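PDB 5X2E: tegumental protein 20.8 kDa, which binds calcium through an EF-hand in its calmodulin-like domain, the part of the longer protein present here. Local coordinates for residues A[7-12]-A[24-29]. Numbering follows the deposited sequence.
Sequences FVSIDK and EQYVAE. With CA (calcium ion), chain B.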
ATOM      1  N   PHE A   7      -2.906   1.497   2.061  1.00 22.81           N
ATOM      2  CA  PHE A   7      -1.445   1.328   1.956  1.00 21.38           C
ATOM      3  C   PHE A   7      -0.914   0.771   3.278  1.00 20.13           C
ATOM      4  O   PHE A   7      -0.145  -0.193   3.304  1.00 20.05           O
ATOM      5  CB  PHE A   7      -0.706   2.638   1.649  1.00 20.88           C
ATOM      6  CG  PHE A   7       0.763   2.430   1.469  1.00 20.15           C
ATOM      7  CD1 PHE A   7       1.286   2.292   0.194  1.00 19.88           C
ATOM      8  CD2 PHE A   7       1.630   2.379   2.570  1.00 20.33           C
ATOM      9  CE1 PHE A   7       2.633   2.058  -0.003  1.00 20.40           C
ATOM     10  CE2 PHE A   7       2.983   2.130   2.380  1.00 19.68           C
ATOM     11  CZ  PHE A   7       3.482   1.976   1.099  1.00 19.35           C
ATOM     12  N   VAL A   8      -1.281   1.430   4.366  1.00 20.76           N
ATOM     13  CA  VAL A   8      -0.824   0.984   5.678  1.00 21.84           C
ATOM     14  C   VAL A   8      -1.301  -0.425   5.992  1.00 21.74           C
ATOM     15  O   VAL A   8      -0.531  -1.254   6.486  1.00 22.51           O
ATOM     16  CB  VAL A   8      -1.244   1.993   6.757  1.00 22.06           C
ATOM     17  CG1 VAL A   8      -1.024   1.418   8.160  1.00 23.55           C
ATOM     18  CG2 VAL A   8      -0.449   3.287   6.550  1.00 22.33           C
ATOM     19  N   SER A   9      -2.534  -0.749   5.616  1.00 21.45           N
ATOM     20  CA  SER A   9      -3.020  -2.112   5.818  1.00 22.14           C
ATOM     21  C   SER A   9      -2.250  -3.189   5.033  1.00 22.22           C
ATOM     22  O   SER A   9      -1.956  -4.276   5.542  1.00 23.49           O
ATOM     23  CB  SER A   9      -4.481  -2.197   5.446  1.00 26.73           C
ATOM     24  OG  SER A   9      -4.957  -3.466   5.835  1.00 32.60           O
ATOM     25  N   ILE A  10      -1.934  -2.895   3.784  1.00 20.88           N
ATOM     26  CA  ILE A  10      -1.195  -3.852   2.968  1.00 20.04           C
ATOM     27  C   ILE A  10       0.255  -4.017   3.479  1.00 19.04           C
ATOM     28  O   ILE A  10       0.776  -5.132   3.548  1.00 19.04           O
ATOM     29  CB  ILE A  10      -1.199  -3.424   1.495  1.00 19.58           C
ATOM     30  CG1 ILE A  10      -2.627  -3.436   0.933  1.00 20.72           C
ATOM     31  CG2 ILE A  10      -0.290  -4.340   0.684  1.00 19.99           C
ATOM     32  CD1 ILE A  10      -2.742  -2.734  -0.422  1.00 22.46           C
ATOM     33  N   ASP A  11       0.880  -2.902   3.829  1.00 17.90           N
ATOM     34  CA  ASP A  11       2.277  -2.860   4.206  1.00 18.23           C
ATOM     35  C   ASP A  11       2.433  -3.241   5.669  1.00 19.01           C
ATOM     36  O   ASP A  11       2.761  -2.414   6.549  1.00 20.32           O
ATOM     37  CB  ASP A  11       2.853  -1.473   3.942  1.00 18.88           C
ATOM     38  CG  ASP A  11       4.297  -1.384   4.301  1.00 18.01           C
ATOM     39  OD1 ASP A  11       5.034  -2.383   4.127  1.00 18.55           O
ATOM     40  OD2 ASP A  11       4.701  -0.311   4.804  1.00 17.96           O
ATOM     41  N   LYS A  12       2.173  -4.511   5.950  1.00 20.60           N
ATOM     42  CA  LYS A  12       1.974  -4.955   7.322  1.00 23.11           C
ATOM     43  C   LYS A  12       3.252  -4.905   8.152  1.00 22.63           C
ATOM     44  O   LYS A  12       3.179  -4.851   9.365  1.00 25.23           O
ATOM     45  CB  LYS A  12       1.418  -6.374   7.328  1.00 25.50           C
ATOM     46  CG  LYS A  12       2.244  -7.325   6.536  1.00 30.20           C
ATOM     47  CD  LYS A  12       1.584  -8.680   6.488  1.00 35.89           C
ATOM     48  CE  LYS A  12       2.604  -9.722   6.176  1.00 38.31           C
ATOM     49  NZ  LYS A  12       2.110 -11.057   6.575  1.00 40.64           N
ATOM     50  N   GLU A  24      -0.706  -9.494  -2.594  1.00 17.67           N
ATOM     51  CA  GLU A  24      -1.469 -10.680  -2.925  1.00 19.24           C
ATOM     52  C   GLU A  24      -2.229 -11.229  -1.712  1.00 18.86           C
ATOM     53  O   GLU A  24      -3.384 -11.676  -1.846  1.00 19.47           O
ATOM     54  CB  GLU A  24      -0.526 -11.718  -3.544  1.00 19.50           C
ATOM     55  CG  GLU A  24      -0.085 -11.229  -4.926  1.00 21.80           C
ATOM     56  CD  GLU A  24       1.248 -11.649  -5.413  1.00 23.62           C
ATOM     57  OE1 GLU A  24       1.979 -12.410  -4.749  1.00 23.03           O
ATOM     58  OE2 GLU A  24       1.528 -11.217  -6.567  1.00 25.03           O
ATOM     59  N   GLN A  25      -1.618 -11.156  -0.531  1.00 19.09           N
ATOM     60  CA  GLN A  25      -2.310 -11.561   0.695  1.00 19.67           C
ATOM     61  C   GLN A  25      -3.501 -10.649   0.985  1.00 20.05           C
ATOM     62  O   GLN A  25      -4.586 -11.103   1.318  1.00 20.89           O
ATOM     63  CB  GLN A  25      -1.359 -11.551   1.880  1.00 19.88           C
ATOM     64  CG  GLN A  25      -2.050 -11.907   3.179  1.00 21.20           C
ATOM     65  CD  GLN A  25      -1.102 -12.112   4.316  1.00 24.32           C
ATOM     66  OE1 GLN A  25       0.027 -11.592   4.326  1.00 23.26           O
ATOM     67  NE2 GLN A  25      -1.541 -12.892   5.293  1.00 28.64           N
ATOM     68  N   TYR A  26      -3.318  -9.347   0.836  1.00 18.93           N
ATOM     69  CA  TYR A  26      -4.435  -8.440   1.042  1.00 20.49           C
ATOM     70  C   TYR A  26      -5.598  -8.713   0.091  1.00 20.14           C
ATOM     71  O   TYR A  26      -6.770  -8.729   0.491  1.00 21.01           O
ATOM     72  CB  TYR A  26      -3.947  -7.014   0.882  1.00 21.50           C
ATOM     73  CG  TYR A  26      -5.021  -5.994   1.128  1.00 24.36           C
ATOM     74  CD1 TYR A  26      -5.772  -5.490   0.079  1.00 27.55           C
ATOM     75  CD2 TYR A  26      -5.278  -5.510   2.417  1.00 27.23           C
ATOM     76  CE1 TYR A  26      -6.761  -4.531   0.304  1.00 29.26           C
ATOM     77  CE2 TYR A  26      -6.266  -4.567   2.648  1.00 30.02           C
ATOM     78  CZ  TYR A  26      -6.995  -4.077   1.585  1.00 30.55           C
ATOM     79  OH  TYR A  26      -7.946  -3.125   1.814  1.00 33.82           O
ATOM     80  N   VAL A  27      -5.287  -8.961  -1.172  1.00 19.88           N
ATOM     81  CA  VAL A  27      -6.323  -9.218  -2.154  1.00 20.86           C
ATOM     82  C   VAL A  27      -7.095 -10.461  -1.774  1.00 21.80           C
ATOM     83  O   VAL A  27      -8.335 -10.435  -1.718  1.00 22.98           O
ATOM     84  CB  VAL A  27      -5.707  -9.335  -3.549  1.00 21.32           C
ATOM     85  CG1 VAL A  27      -6.698  -9.959  -4.559  1.00 23.33           C
ATOM     86  CG2 VAL A  27      -5.247  -7.956  -4.025  1.00 21.85           C
ATOM     87  N   ALA A  28      -6.377 -11.538  -1.473  1.00 21.06           N
ATOM     88  CA  ALA A  28      -7.074 -12.771  -1.168  1.00 22.70           C
ATOM     89  C   ALA A  28      -7.865 -12.640   0.134  1.00 23.54           C
ATOM     90  O   ALA A  28      -8.992 -13.114   0.223  1.00 25.24           O
ATOM     91  CB  ALA A  28      -6.081 -13.936  -1.079  1.00 24.59           C
ATOM     92  N   GLU A  29      -7.265 -12.047   1.160  1.00 24.06           N
ATOM     93  CA  GLU A  29      -7.901 -12.000   2.477  1.00 28.22           C
ATOM     94  C   GLU A  29      -9.160 -11.146   2.491  1.00 29.04           C
ATOM     95  O   GLU A  29     -10.023 -11.313   3.341  1.00 33.21           O
ATOM     96  CB  GLU A  29      -6.902 -11.481   3.515  1.00 33.14           C
ATOM     97  CG  GLU A  29      -6.333 -12.598   4.330  1.00 38.09           C
ATOM     98  CD  GLU A  29      -5.012 -12.285   4.973  1.00 41.05           C
ATOM     99  OE1 GLU A  29      -4.786 -11.107   5.355  1.00 39.47           O
ATOM    100  OE2 GLU A  29      -4.181 -13.244   5.076  1.00 42.57           O
TER
HETATM  101 CA    CA B 101       6.244  -4.113   3.389  1.00 17.56          CA
HETATM  102  O   HOH W   1       0.139 -12.554   8.288  1.00 42.14           O
HETATM  103  O   HOH W   2       7.736  -5.669   2.466  1.00 23.58           O
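I10 lays its CG1 methylene over one face of the Y26 ring, 3.5 Å from Y26 CG. A CG1-to-centroid line only 22° off the ring normal identifies this as a CH-pi contact, displaced from the ring centre toward the rim. With CG anti to the backbone N, the Y26 ring is sent toward helix 3-10, and a near-perpendicular chi2 of -93° turns its face to I10; the two side chains cross at about a right angle. S9 reaches the same ring at its edge: OG lies near the ring plane, 3.6 Å from Y26 CE2. The backbones are also nearest here, I10 CA and Y26 CA being 5.9 Å apart.

K12 NZ donates a hydrogen bond to Q25 OE1, 3.1 Å away. CG of K12 sits between the backbone N and the carbonyl carbon, and the extended chain beyond it carries NZ across to the amide. The donor lies in the carbonyl plane on a lone pair, at a C=O...N angle of 133°. The other end of the amide is also held: Q25 NE2 donates to E29 OE2 over 2.7 Å, meeting the carboxylate on its syn side. One water accepts from K12 NZ at 3.0 Å and, weakly, from Q25 NE2.

Helices 3-10 and 20-29 are the entering and exiting helices of an EF-hand. D11 OD1 binds calcium at 2.2 Å, with D13, T15, V17 and E22 as further protein ligands, and D11 OD2 pairs with R72. Buried I10 also touches I18 and W40, linking the ring contact to the interior. The chemistry is thus divided: dispersion and CH-pi contact join the helices, while the Q25 amide, accepting from K12 and donating to E29, stands between two opposite charges whose atoms are not in contact, so any attraction between them would act at a distance.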